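Local coordinates for VWFA domain-containing protein (Alicyclobacillus acidocaldarius subsp. acidocaldarius, PDB 3RAG) that is of unknown function but belongs to the von Willebrand factor A domain family and binds a sodium ion in the crystal, consistent with a metal-dependent ligand-binding role, at residues L172-I177 and L189-S194; V133-V138 and L163-R168; N42-V47 and A81-M86. One frame throughout, in Å; residues are numbered along the deposited sequence.

All three contacts reach one mixed sheet, whose strand order is 71-74, 40-46, 10-17, 135-142, 172-179, 188-194. Contact 1 is the hairpin at the antiparallel edge; contact 2 sets helix 151-165 with the turn at its end against strand 135-142; contact 3 lays helix 79-106 on strand 40-46. Contacts 1 and 2 have centres about 12 Å apart and touch where strands 135-142 and 172-179 pair, Ala173 O lying 2.9 Å from Leu137 N in a probable hydrogen bond. Contacts 2 and 3 are about 16 Å apart between centres and touch through Ser164 and Gln84. The sodium ion, held by Asp18, Ser144 and Ser146, lies about 12 Å from the side chain of Val43 in contact 3.

Contact 1: L172-I177 and L189-S194; sequences LAVSVI and LVQPFS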
loop_
_atom_site.group_PDB
_atom_site.type_symbol
_atom_site.label_atom_id
_atom_site.label_comp_id
_atom_site.label_asym_id
_atom_site.label_seq_id
_atom_site.Cartn_x
_atom_site.Cartn_y
_atom_site.Cartn_z
ATOM N N LEU A 172 5.183 8.255 -10.151
ATOM C CA LEU A 172 4.122 7.636 -9.393
ATOM C C LEU A 172 3.178 6.890 -10.328
ATOM O O LEU A 172 2.703 7.447 -11.326
ATOM C CB LEU A 172 3.326 8.703 -8.647
ATOM C CG LEU A 172 2.105 8.200 -7.896
ATOM C CD1 LEU A 172 2.511 7.240 -6.764
ATOM C CD2 LEU A 172 1.314 9.372 -7.350
ATOM N N ALA A 173 2.893 5.635 -9.997
ATOM C CA ALA A 173 1.868 4.882 -10.705
ATOM C C ALA A 173 0.917 4.343 -9.645
ATOM O O ALA A 173 1.297 3.497 -8.854
ATOM C CB ALA A 173 2.486 3.732 -11.510
ATOM N N VAL A 174 -0.293 4.878 -9.609
ATOM C CA VAL A 174 -1.282 4.437 -8.619
ATOM C C VAL A 174 -2.482 3.825 -9.320
ATOM O O VAL A 174 -3.030 4.382 -10.293
ATOM C CB VAL A 174 -1.720 5.606 -7.689
ATOM C CG1 VAL A 174 -2.338 6.731 -8.506
ATOM C CG2 VAL A 174 -2.700 5.131 -6.615
ATOM N N SER A 175 -2.908 2.668 -8.822
ATOM C CA SER A 175 -4.139 2.042 -9.306
ATOM C C SER A 175 -5.048 1.883 -8.094
ATOM O O SER A 175 -4.564 1.797 -6.955
ATOM C CB SER A 175 -3.814 0.668 -9.900
ATOM O OG SER A 175 -4.998 -0.030 -10.249
ATOM N N VAL A 176 -6.357 1.855 -8.321
ATOM C CA VAL A 176 -7.279 1.695 -7.208
ATOM C C VAL A 176 -8.216 0.535 -7.514
ATOM O O VAL A 176 -8.730 0.395 -8.639
ATOM C CB VAL A 176 -8.122 2.988 -6.997
ATOM C CG1 VAL A 176 -9.160 2.794 -5.882
ATOM C CG2 VAL A 176 -7.204 4.212 -6.750
ATOM N N ILE A 177 -8.403 -0.331 -6.527
ATOM C CA ILE A 177 -9.438 -1.328 -6.654
ATOM C C ILE A 177 -10.351 -1.290 -5.456
ATOM O O ILE A 177 -9.964 -0.837 -4.373
ATOM C CB ILE A 177 -8.884 -2.749 -6.849
ATOM C CG1 ILE A 177 -8.142 -3.218 -5.635
ATOM C CG2 ILE A 177 -7.940 -2.828 -8.036
ATOM C CD1 ILE A 177 -7.444 -4.557 -5.908
ATOM N N LEU A 189 -11.936 -3.015 -10.660
ATOM C CA LEU A 189 -10.849 -2.098 -10.957
ATOM C C LEU A 189 -11.435 -0.695 -11.071
ATOM O O LEU A 189 -12.208 -0.410 -11.987
ATOM C CB LEU A 189 -10.158 -2.486 -12.260
ATOM C CG LEU A 189 -8.995 -1.564 -12.663
ATOM C CD1 LEU A 189 -7.830 -1.731 -11.710
ATOM C CD2 LEU A 189 -8.570 -1.846 -14.106
ATOM N N VAL A 190 -11.072 0.186 -10.149
ATOM C CA VAL A 190 -11.598 1.552 -10.158
ATOM C C VAL A 190 -10.835 2.433 -11.155
ATOM O O VAL A 190 -11.440 3.201 -11.933
ATOM C CB VAL A 190 -11.576 2.172 -8.731
ATOM C CG1 VAL A 190 -12.111 3.604 -8.757
ATOM C CG2 VAL A 190 -12.419 1.325 -7.805
ATOM N N GLN A 191 -9.510 2.332 -11.131
ATOM C CA GLN A 191 -8.721 2.952 -12.183
ATOM C C GLN A 191 -7.474 2.136 -12.415
ATOM O O GLN A 191 -6.941 1.538 -11.489
ATOM C CB GLN A 191 -8.340 4.373 -11.806
ATOM C CG GLN A 191 -7.304 4.455 -10.654
ATOM C CD GLN A 191 -6.751 5.862 -10.507
ATOM O OE1 GLN A 191 -5.528 6.095 -10.592
ATOM N NE2 GLN A 191 -7.646 6.817 -10.306
ATOM N N PRO A 192 -7.017 2.100 -13.663
ATOM C CA PRO A 192 -5.734 1.471 -13.971
ATOM C C PRO A 192 -4.625 2.372 -13.468
ATOM O O PRO A 192 -4.910 3.490 -13.043
ATOM C CB PRO A 192 -5.724 1.409 -15.506
ATOM C CG PRO A 192 -6.697 2.451 -15.947
ATOM C CD PRO A 192 -7.745 2.532 -14.868
ATOM N N PHE A 193 -3.382 1.904 -13.514
ATOM C CA PHE A 193 -2.254 2.745 -13.094
ATOM C C PHE A 193 -2.186 4.095 -13.789
ATOM O O PHE A 193 -2.288 4.187 -15.018
ATOM C CB PHE A 193 -0.930 2.015 -13.287
ATOM C CG PHE A 193 -0.714 0.907 -12.302
ATOM C CD1 PHE A 193 -0.370 1.190 -10.997
ATOM C CD2 PHE A 193 -0.887 -0.418 -12.675
ATOM C CE1 PHE A 193 -0.168 0.171 -10.077
ATOM C CE2 PHE A 193 -0.682 -1.440 -11.752
ATOM C CZ PHE A 193 -0.313 -1.138 -10.463
ATOM N N SER A 194 -2.002 5.137 -12.989
ATOM C CA SER A 194 -1.930 6.493 -13.505
ATOM C C SER A 194 -1.126 7.348 -12.538
ATOM O O SER A 194 -0.935 6.980 -11.385
ATOM C CB SER A 194 -3.344 7.068 -13.648
ATOM O OG SER A 194 -3.297 8.453 -13.955
#
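Phe193 turns one face of its ring to Ser175 CB, at a corner of the chain in the antiparallel beta hairpin of strands 172-179 and 188-194, which closes one edge of the sheet. The register slips twice. At Val176 it makes a classic beta bulge: Val190 and Gln191 both face this one residue, and Val176 O accepts from Val190 N at 2.8 Å and from Gln191 N at 3.3 Å. Further along, Val174 pairs with Ser194; the N-H of Val174 points almost straight at Ser194 O, with 176° at the hydrogen, and the return bond from Ser194 N reaches Val174 O from above the carbonyl plane.

Ser175 is worth following outward. Its CB stands over the centre of the Phe193 ring, 3.7 Å from the centroid and 14° off the normal, a CH-pi contact on one face. From CB, OG lies anti to the backbone N (chi1 174°), and at this tip it gives a hydrogen bond of 2.8 Å to Gln191 O, in the carbonyl plane. The same oxygen also accepts from Val176 N, so two donors hold the carbonyl just before Pro192, where the proline nitrogen has no hydrogen to offer. OG also meets Leu189 CD1 at 3.6 Å, and that methyl in turn packs on Ile177 CG2, the two side chains crossing at about a right angle. On the other side of the sheet, Val176 CG1 rests against Val190 CB at 3.8 Å.

Strand 172-179 is hydrogen-bonded along its other edge to strand 135-142. Helix 214-232 covers the side bearing Ser175 and Phe193, with Leu224 touching both and His228 stacking on the phenylalanine ring, while Leu202 of helix 199-205 packs on Val176 and Val190.

Contact 2: V133-V138 and L163-R168; sequences VALHLV and LSLKVR
Arg168 reaches Val133 through a bend: CG lies anti to the carbonyl carbon (chi1 -65°), CD continues extended, and the torsion about CG-CD, chi3 -23°, is close to eclipsed and folds NE back. This is part of a beta-alpha-beta unit, in which strand 135-142 leads through helix 151-165 to strand 172-179, within the three-layered alpha/beta fold of von Willebrand A domains. A type I turn from Leu165 to Arg168 lies at the end of the helix region and delivers the arginine to the start of the strand.

In the hydrophobic half of the contact, Leu165 rests CD1 against the CD2 methyls of two strand leucines that lie two residues apart. It meets Leu135 CD2 at 3.9 Å and Leu137 CD2 at 4.0 Å, and its side chain crosses each of theirs at about a right angle. Leu135 also serves the polar half, since its CB sits over one face of the Arg168 guanidinium, 3.6 Å from NH2.

Two N-H groups of this one guanidinium grip Val133 O, while NH1 also reaches Glu130 O, near the end of helix 116-132. Met91 of helix 79-106 touches both Leu135 and Arg168. Val133 O takes a weak bond from Arg168 NH1 at 3.1 Å; the stronger one comes from Arg168 NH2, 2.6 Å from Val133 O, with the oxygen only 8° out of the guanidinium plane.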
loop_
_atom_site.group_PDB
_atom_site.type_symbol
_atom_site.label_atom_id
_atom_site.label_comp_id
_atom_site.label_asym_id
_atom_site.label_seq_id
_atom_site.Cartn_x
_atom_site.Cartn_y
_atom_site.Cartn_z
ATOM N N VAL A 133 13.086 7.026 -6.652
ATOM C CA VAL A 133 12.673 5.749 -7.237
ATOM C C VAL A 133 11.233 5.836 -7.737
ATOM O O VAL A 133 10.455 6.680 -7.287
ATOM C CB VAL A 133 12.814 4.534 -6.249
ATOM C CG1 VAL A 133 14.265 4.391 -5.734
ATOM C CG2 VAL A 133 11.813 4.619 -5.068
ATOM N N ALA A 134 10.887 4.968 -8.677
ATOM C CA ALA A 134 9.500 4.821 -9.083
ATOM C C ALA A 134 8.727 4.219 -7.906
ATOM O O ALA A 134 9.270 3.422 -7.141
ATOM C CB ALA A 134 9.383 3.941 -10.353
ATOM N N LEU A 135 7.473 4.629 -7.750
ATOM C CA LEU A 135 6.622 4.092 -6.702
ATOM C C LEU A 135 5.397 3.530 -7.381
ATOM O O LEU A 135 4.666 4.264 -8.062
ATOM C CB LEU A 135 6.213 5.199 -5.727
ATOM C CG LEU A 135 5.119 4.833 -4.714
ATOM C CD1 LEU A 135 5.519 3.586 -3.934
ATOM C CD2 LEU A 135 4.857 6.008 -3.789
ATOM N N HIS A 136 5.176 2.227 -7.231
ATOM C CA HIS A 136 3.981 1.603 -7.814
ATOM C C HIS A 136 3.098 1.192 -6.645
ATOM O O HIS A 136 3.536 0.455 -5.788
ATOM C CB HIS A 136 4.335 0.358 -8.621
ATOM C CG HIS A 136 5.178 0.640 -9.818
ATOM N ND1 HIS A 136 5.747 -0.364 -10.574
ATOM C CD2 HIS A 136 5.545 1.806 -10.397
ATOM C CE1 HIS A 136 6.433 0.175 -11.567
ATOM N NE2 HIS A 136 6.323 1.490 -11.485
ATOM N N LEU A 137 1.862 1.671 -6.631
ATOM C CA LEU A 137 1.002 1.550 -5.457
ATOM C C LEU A 137 -0.384 1.138 -5.912
ATOM O O LEU A 137 -0.968 1.777 -6.802
ATOM C CB LEU A 137 0.894 2.925 -4.776
ATOM C CG LEU A 137 -0.107 3.063 -3.618
ATOM C CD1 LEU A 137 0.236 2.155 -2.462
ATOM C CD2 LEU A 137 -0.247 4.520 -3.124
ATOM N N VAL A 138 -0.924 0.079 -5.313
ATOM C CA VAL A 138 -2.323 -0.231 -5.533
ATOM C C VAL A 138 -3.051 0.012 -4.229
ATOM O O VAL A 138 -2.688 -0.554 -3.186
ATOM C CB VAL A 138 -2.539 -1.702 -5.932
ATOM C CG1 VAL A 138 -4.030 -1.965 -6.108
ATOM C CG2 VAL A 138 -1.792 -1.990 -7.241
ATOM N N LEU A 163 -2.002 13.068 -4.299
ATOM C CA LEU A 163 -1.492 14.417 -4.504
ATOM C C LEU A 163 -0.183 14.619 -3.739
ATOM O O LEU A 163 0.761 15.222 -4.258
ATOM C CB LEU A 163 -2.530 15.472 -4.114
ATOM C CG LEU A 163 -3.738 15.557 -5.057
ATOM C CD1 LEU A 163 -4.688 16.639 -4.588
ATOM C CD2 LEU A 163 -3.323 15.807 -6.502
ATOM N N SER A 164 -0.114 14.107 -2.512
ATOM C CA SER A 164 1.105 14.276 -1.717
ATOM C C SER A 164 2.294 13.510 -2.313
ATOM O O SER A 164 3.427 13.987 -2.289
ATOM C CB SER A 164 0.879 13.841 -0.270
ATOM O OG SER A 164 0.867 12.425 -0.178
ATOM N N LEU A 165 2.040 12.318 -2.838
ATOM C CA LEU A 165 3.099 11.520 -3.450
ATOM C C LEU A 165 3.625 12.107 -4.758
ATOM O O LEU A 165 4.776 11.856 -5.145
ATOM C CB LEU A 165 2.636 10.067 -3.661
ATOM C CG LEU A 165 2.321 9.284 -2.383
ATOM C CD1 LEU A 165 1.646 7.967 -2.740
ATOM C CD2 LEU A 165 3.581 9.027 -1.494
ATOM N N LYS A 166 2.809 12.907 -5.434
ATOM C CA LYS A 166 3.195 13.463 -6.722
ATOM C C LYS A 166 4.310 14.507 -6.573
ATOM O O LYS A 166 4.962 14.856 -7.541
ATOM C CB LYS A 166 1.976 14.072 -7.433
ATOM C CG LYS A 166 2.041 14.011 -8.956
ATOM C CD LYS A 166 0.678 14.292 -9.626
ATOM C CE LYS A 166 0.201 15.717 -9.363
ATOM N NZ LYS A 166 -0.947 16.119 -10.239
ATOM N N VAL A 167 4.484 15.013 -5.361
ATOM C CA VAL A 167 5.529 15.975 -5.050
ATOM C C VAL A 167 6.931 15.376 -5.276
ATOM O O VAL A 167 7.857 16.088 -5.654
ATOM C CB VAL A 167 5.395 16.445 -3.576
ATOM C CG1 VAL A 167 6.571 17.300 -3.160
ATOM C CG2 VAL A 167 4.081 17.206 -3.390
ATOM N N ARG A 168 7.066 14.070 -5.041
ATOM C CA ARG A 168 8.330 13.349 -5.240
ATOM C C ARG A 168 8.857 13.530 -6.654
ATOM O O ARG A 168 8.078 13.704 -7.586
ATOM C CB ARG A 168 8.126 11.837 -5.004
ATOM C CG ARG A 168 7.745 11.411 -3.579
ATOM C CD ARG A 168 7.804 9.862 -3.456
ATOM N NE ARG A 168 7.659 9.265 -4.784
ATOM C CZ ARG A 168 8.530 8.426 -5.336
ATOM N NH1 ARG A 168 9.626 8.033 -4.680
ATOM N NH2 ARG A 168 8.301 7.982 -6.546
#

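Contact 3: N42-V47 and A81-M86; sequences NVIGIV and ATAQMM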
loop_
_atom_site.group_PDB
_atom_site.type_symbol
_atom_site.label_atom_id
_atom_site.label_comp_id
_atom_site.label_asym_id
_atom_site.label_seq_id
_atom_site.Cartn_x
_atom_site.Cartn_y
_atom_site.Cartn_z
ATOM N N ASN A 42 0.523 -2.840 3.354
ATOM C CA ASN A 42 0.183 -2.030 4.528
ATOM C C ASN A 42 -1.332 -2.048 4.729
ATOM O O ASN A 42 -2.091 -2.193 3.755
ATOM C CB ASN A 42 0.611 -0.575 4.301
ATOM C CG ASN A 42 2.126 -0.398 4.258
ATOM O OD1 ASN A 42 2.668 0.411 3.473
ATOM N ND2 ASN A 42 2.803 -1.135 5.078
ATOM N N VAL A 43 -1.787 -1.953 5.973
ATOM C CA VAL A 43 -3.231 -1.985 6.233
ATOM C C VAL A 43 -3.616 -0.852 7.176
ATOM O O VAL A 43 -3.018 -0.684 8.248
ATOM C CB VAL A 43 -3.659 -3.310 6.891
ATOM C CG1 VAL A 43 -5.212 -3.362 7.021
ATOM C CG2 VAL A 43 -3.121 -4.520 6.093
ATOM N N ILE A 44 -4.627 -0.098 6.772
ATOM C CA ILE A 44 -5.255 0.857 7.677
ATOM C C ILE A 44 -6.625 0.327 8.070
ATOM O O ILE A 44 -7.498 0.108 7.212
ATOM C CB ILE A 44 -5.419 2.240 7.015
ATOM C CG1 ILE A 44 -4.041 2.869 6.771
ATOM C CG2 ILE A 44 -6.322 3.141 7.868
ATOM C CD1 ILE A 44 -4.075 4.193 5.956
ATOM N N GLY A 45 -6.818 0.125 9.372
ATOM C CA GLY A 45 -8.129 -0.255 9.899
ATOM C C GLY A 45 -8.808 1.027 10.387
ATOM O O GLY A 45 -8.151 1.920 10.906
ATOM N N ILE A 46 -10.116 1.126 10.207
ATOM C CA ILE A 46 -10.824 2.351 10.557
ATOM C C ILE A 46 -11.625 2.175 11.839
ATOM O O ILE A 46 -12.408 1.228 11.977
ATOM C CB ILE A 46 -11.789 2.784 9.413
ATOM C CG1 ILE A 46 -11.036 2.931 8.078
ATOM C CG2 ILE A 46 -12.477 4.099 9.788
ATOM C CD1 ILE A 46 -11.991 3.139 6.868
ATOM N N VAL A 47 -11.418 3.077 12.797
ATOM C CA VAL A 47 -12.267 3.135 13.984
ATOM C C VAL A 47 -13.595 3.841 13.613
ATOM O O VAL A 47 -13.595 5.030 13.284
ATOM C CB VAL A 47 -11.607 3.938 15.104
ATOM C CG1 VAL A 47 -12.507 3.984 16.369
ATOM C CG2 VAL A 47 -10.194 3.386 15.436
ATOM N N ALA A 81 -3.415 11.450 6.584
ATOM C CA ALA A 81 -2.109 11.603 7.198
ATOM C C ALA A 81 -1.469 10.247 7.508
ATOM O O ALA A 81 -0.263 10.058 7.336
ATOM C CB ALA A 81 -2.226 12.459 8.470
ATOM N N THR A 82 -2.282 9.301 7.960
ATOM C CA THR A 82 -1.753 7.991 8.317
ATOM C C THR A 82 -1.221 7.245 7.093
ATOM O O THR A 82 -0.145 6.639 7.155
ATOM C CB THR A 82 -2.834 7.165 9.025
ATOM O OG1 THR A 82 -3.192 7.840 10.236
ATOM C CG2 THR A 82 -2.329 5.779 9.360
ATOM N N ALA A 83 -1.990 7.280 6.004
ATOM C CA ALA A 83 -1.582 6.644 4.748
ATOM C C ALA A 83 -0.259 7.225 4.234
ATOM O O ALA A 83 0.627 6.496 3.804
ATOM C CB ALA A 83 -2.677 6.799 3.682
ATOM N N GLN A 84 -0.132 8.543 4.296
ATOM C CA GLN A 84 1.103 9.187 3.861
ATOM C C GLN A 84 2.282 8.758 4.748
ATOM O O GLN A 84 3.337 8.367 4.233
ATOM C CB GLN A 84 0.938 10.712 3.836
ATOM C CG GLN A 84 -0.123 11.204 2.878
ATOM C CD GLN A 84 -0.371 12.695 2.991
ATOM O OE1 GLN A 84 0.536 13.458 3.306
ATOM N NE2 GLN A 84 -1.606 13.115 2.732
HETATM N N MSE A 85 2.108 8.784 6.074
HETATM C CA MSE A 85 3.187 8.363 6.967
HETATM C C MSE A 85 3.609 6.923 6.714
HETATM O O MSE A 85 4.810 6.624 6.693
HETATM C CB MSE A 85 2.805 8.510 8.458
HETATM C CG MSE A 85 3.846 7.948 9.460
HETATM SE SE MSE A 85 3.782 6.165 9.886
HETATM C CE MSE A 85 2.246 6.069 10.811
HETATM N N MSE A 86 2.641 6.019 6.573
HETATM C CA MSE A 86 2.993 4.605 6.486
HETATM C C MSE A 86 3.737 4.347 5.188
HETATM O O MSE A 86 4.700 3.567 5.171
HETATM C CB MSE A 86 1.749 3.697 6.544
HETATM C CG MSE A 86 1.027 3.657 7.891
HETATM SE SE MSE A 86 -0.618 2.817 7.748
HETATM C CE MSE A 86 -0.604 2.302 6.143
#
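Met86, a selenomethionine here, and Ile44 bury the most surface in this contact, with Asn42 next. Strand 42-46 and helix 81-86 run nearly antiparallel, at 161°, with 9.7 Å between their axes at closest approach. No hydrogen bond crosses between them: the helix lies on the sheet by nonpolar packing, with Ile44 CD1 reaching the helix backbone at Ala83, the packing of helix on sheet expected in an alpha/beta fold.

Met86 extends as far as SE and then bends, with CE nearly eclipsing CB about the CG-SE bond (chi3 5°). That turn places CE against Ile44 CG1 at 3.5 Å and also against Asn42 CB at 3.6 Å, so one methyl bridges two strand residues. SE is also close, 3.6 Å from Ile44 CG1, the two side chains crossing at a slant.

Ile44 carries the contact on towards the start of the helix segment. Its CD1 presses on Ala83, 3.7 Å from Ala83 CB and equally near Ala83 CA, with Thr82 CG2 a little farther off at 4.1 Å. An alanine at Ile44 would probably open a gap beside Ala83 and leave the SE and CE of Met86 freer to turn.

Around this pair, Leu14 of strand 10-17 touches Asn42 and Met86, and Val74 of strand 71-74 touches Ile44 and Thr82. Strand 40-46 thus lies between these two in the sheet, while Leu161 of helix 151-165 packs against Ala83 of helix 79-106.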